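Local coordinates for protein dihydropteridine reductase (Dictyostelium discoideum, PDB 3ORF) that reduces quinonoid dihydropteridines with NADH or NADPH as a short-chain dehydrogenase/reductase, probably regenerating tetrahydrobiopterin for the aromatic amino acid hydroxylases, at residues 165-173 with 231-239. Sequence-based numbering, arbitrary orientation.
Sequences THHIIKDLA and PTNGSLVKF
In this Rossmann-fold reductase, helix 156-172, which also carries the predicted proton acceptor Tyr158, packs on strand 236-242 and the type II turn Thr232-Ser235 leading into it; Leu236 fills the junction between His166, Ile169 and Lys170. Leu236 splits its branches: CD2 meets Ile169 CD1 at 3.8 Å, while CD1 makes an off-centre CH-pi contact with the His166 ring, 4.3 Å from its centroid. Across Leu236, at about a right angle, runs the chain of Lys170, with Lys170 CE 3.8 Å from Leu236 CG. A bend at the last torsion (chi4 -32°) brings Lys170 NZ to Gly234 O, a 2.9 Å hydrogen bond whose donor sits 32° out of the carbonyl plane. A methionine in place of Lys170 would probably leave the Gly234 carbonyl without this donor. Three residues further on, Ala173 CB lies 3.6 Å from Gly234 CA, leaving little room for a side chain on the glycine, whose place in the type II turn also suits a residue without one. Asn233, with CG anti to its own N (chi1 -166°), lays its amide beside Ala173, its OD1 3.4 Å from Ala173 CB, and OD1 accepts from Ser185 N. That bond ties the turn to strand 184-190, the parallel neighbour of 236-242. His166 NE2 pairs with Ala145 N, whereas Ile168 and Leu172 lean on helix 108-133 and His167 and Asp171 reach Thr152 of the second subunit.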
# COMPACT_ATOMS: atom_id res chain seq x y z
N THR A 165 1.14 -4.96 1.37
CA THR A 165 1.82 -6.28 1.27
C THR A 165 0.85 -7.41 1.51
O THR A 165 0.86 -8.42 0.80
CB THR A 165 2.97 -6.41 2.23
OG1 THR A 165 3.86 -5.33 2.00
CG2 THR A 165 3.68 -7.71 2.02
N HIS A 166 -0.02 -7.22 2.53
CA HIS A 166 -0.98 -8.28 2.88
C HIS A 166 -1.94 -8.49 1.69
O HIS A 166 -2.38 -9.59 1.43
CB HIS A 166 -1.82 -7.91 4.15
CG HIS A 166 -0.99 -7.83 5.41
ND1 HIS A 166 -1.45 -7.25 6.58
CD2 HIS A 166 0.27 -8.28 5.69
CE1 HIS A 166 -0.49 -7.30 7.50
NE2 HIS A 166 0.56 -7.90 6.98
N HIS A 167 -2.35 -7.41 1.07
CA HIS A 167 -3.36 -7.50 -0.04
C HIS A 167 -2.69 -8.23 -1.23
O HIS A 167 -3.33 -9.01 -1.93
CB HIS A 167 -3.81 -6.10 -0.40
CG HIS A 167 -4.88 -6.03 -1.43
ND1 HIS A 167 -6.23 -5.90 -1.10
CD2 HIS A 167 -4.82 -6.02 -2.80
CE1 HIS A 167 -6.94 -5.85 -2.21
NE2 HIS A 167 -6.12 -5.94 -3.25
N ILE A 168 -1.39 -8.02 -1.44
CA ILE A 168 -0.70 -8.67 -2.56
C ILE A 168 -0.64 -10.19 -2.40
O ILE A 168 -0.96 -10.99 -3.29
CB ILE A 168 0.76 -8.13 -2.69
CG1 ILE A 168 0.75 -6.69 -3.20
CG2 ILE A 168 1.59 -9.00 -3.68
CD1 ILE A 168 2.14 -5.94 -2.91
N ILE A 169 -0.27 -10.60 -1.19
CA ILE A 169 -0.38 -11.95 -0.80
C ILE A 169 -1.72 -12.57 -1.17
O ILE A 169 -1.78 -13.71 -1.72
CB ILE A 169 -0.19 -12.11 0.71
CG1 ILE A 169 1.25 -11.75 1.07
CG2 ILE A 169 -0.56 -13.54 1.11
CD1 ILE A 169 1.40 -11.43 2.66
N LYS A 170 -2.80 -11.85 -0.89
CA LYS A 170 -4.11 -12.44 -1.19
C LYS A 170 -4.39 -12.49 -2.69
O LYS A 170 -4.93 -13.46 -3.16
CB LYS A 170 -5.23 -11.72 -0.40
CG LYS A 170 -5.37 -12.27 1.02
CD LYS A 170 -5.85 -11.30 2.02
CE LYS A 170 -5.82 -11.91 3.46
NZ LYS A 170 -6.08 -13.47 3.64
N ASP A 171 -3.93 -11.50 -3.44
CA ASP A 171 -4.15 -11.45 -4.87
C ASP A 171 -3.36 -12.59 -5.52
O ASP A 171 -3.82 -13.20 -6.46
CB ASP A 171 -3.70 -10.10 -5.50
CG ASP A 171 -4.81 -9.01 -5.48
OD1 ASP A 171 -5.88 -9.20 -4.81
OD2 ASP A 171 -4.57 -7.91 -6.07
N LEU A 172 -2.18 -12.89 -4.98
CA LEU A 172 -1.32 -13.95 -5.53
C LEU A 172 -1.81 -15.37 -5.19
O LEU A 172 -1.33 -16.31 -5.78
CB LEU A 172 0.14 -13.76 -5.09
CG LEU A 172 0.79 -12.50 -5.61
CD1 LEU A 172 2.18 -12.32 -5.07
CD2 LEU A 172 0.85 -12.54 -7.17
N ALA A 173 -2.73 -15.51 -4.22
CA ALA A 173 -3.42 -16.80 -3.95
C ALA A 173 -4.45 -17.15 -5.04
O ALA A 173 -4.87 -18.27 -5.12
CB ALA A 173 -4.16 -16.70 -2.62
N PRO A 231 -0.73 -23.82 5.30
CA PRO A 231 -2.07 -23.25 5.53
C PRO A 231 -2.81 -23.02 4.21
O PRO A 231 -2.23 -22.98 3.17
CB PRO A 231 -1.77 -21.86 6.15
CG PRO A 231 -0.32 -21.91 6.59
CD PRO A 231 0.37 -22.97 5.76
N THR A 232 -4.11 -22.80 4.28
CA THR A 232 -4.88 -22.28 3.17
C THR A 232 -4.17 -21.19 2.34
O THR A 232 -3.62 -20.23 2.86
CB THR A 232 -6.31 -21.75 3.68
OG1 THR A 232 -7.06 -22.91 4.04
CG2 THR A 232 -7.09 -21.07 2.58
N ASN A 233 -4.35 -21.30 1.03
CA ASN A 233 -3.65 -20.42 0.11
C ASN A 233 -4.15 -19.01 0.40
O ASN A 233 -5.40 -18.75 0.47
CB ASN A 233 -4.01 -20.87 -1.34
CG ASN A 233 -3.08 -20.26 -2.41
OD1 ASN A 233 -2.20 -19.46 -2.10
ND2 ASN A 233 -3.29 -20.62 -3.67
N GLY A 234 -3.22 -18.09 0.59
CA GLY A 234 -3.58 -16.74 0.93
C GLY A 234 -3.65 -16.39 2.41
O GLY A 234 -3.99 -15.22 2.71
N SER A 235 -3.47 -17.35 3.33
CA SER A 235 -3.52 -17.01 4.78
C SER A 235 -2.43 -16.02 5.14
O SER A 235 -1.25 -16.12 4.68
CB SER A 235 -3.24 -18.24 5.63
OG SER A 235 -4.27 -19.17 5.36
N LEU A 236 -2.77 -15.13 6.05
CA LEU A 236 -1.74 -14.33 6.71
C LEU A 236 -1.45 -15.09 7.98
O LEU A 236 -2.36 -15.28 8.81
CB LEU A 236 -2.36 -12.96 7.08
CG LEU A 236 -2.84 -12.21 5.86
CD1 LEU A 236 -3.39 -10.79 6.25
CD2 LEU A 236 -1.68 -12.03 4.76
N VAL A 237 -0.21 -15.54 8.17
CA VAL A 237 0.08 -16.35 9.33
C VAL A 237 0.81 -15.55 10.43
O VAL A 237 2.03 -15.24 10.30
CB VAL A 237 0.95 -17.62 8.93
CG1 VAL A 237 1.06 -18.63 10.13
CG2 VAL A 237 0.40 -18.27 7.71
N LYS A 238 0.06 -15.24 11.49
CA LYS A 238 0.58 -14.51 12.65
C LYS A 238 1.38 -15.45 13.54
O LYS A 238 1.00 -16.59 13.73
CB LYS A 238 -0.58 -13.90 13.45
CG LYS A 238 -0.18 -12.91 14.57
CD LYS A 238 -1.40 -12.52 15.32
CE LYS A 238 -1.05 -11.76 16.63
NZ LYS A 238 -2.22 -11.87 17.54
N PHE A 239 2.49 -14.99 14.11
CA PHE A 239 3.20 -15.82 15.07
C PHE A 239 3.81 -14.92 16.17
O PHE A 239 4.29 -13.86 15.88
CB PHE A 239 4.29 -16.71 14.39
CG PHE A 239 5.37 -15.97 13.61
CD1 PHE A 239 6.62 -15.72 14.19
CD2 PHE A 239 5.16 -15.54 12.32
CE1 PHE A 239 7.61 -15.10 13.48
CE2 PHE A 239 6.18 -14.89 11.57
CZ PHE A 239 7.39 -14.68 12.15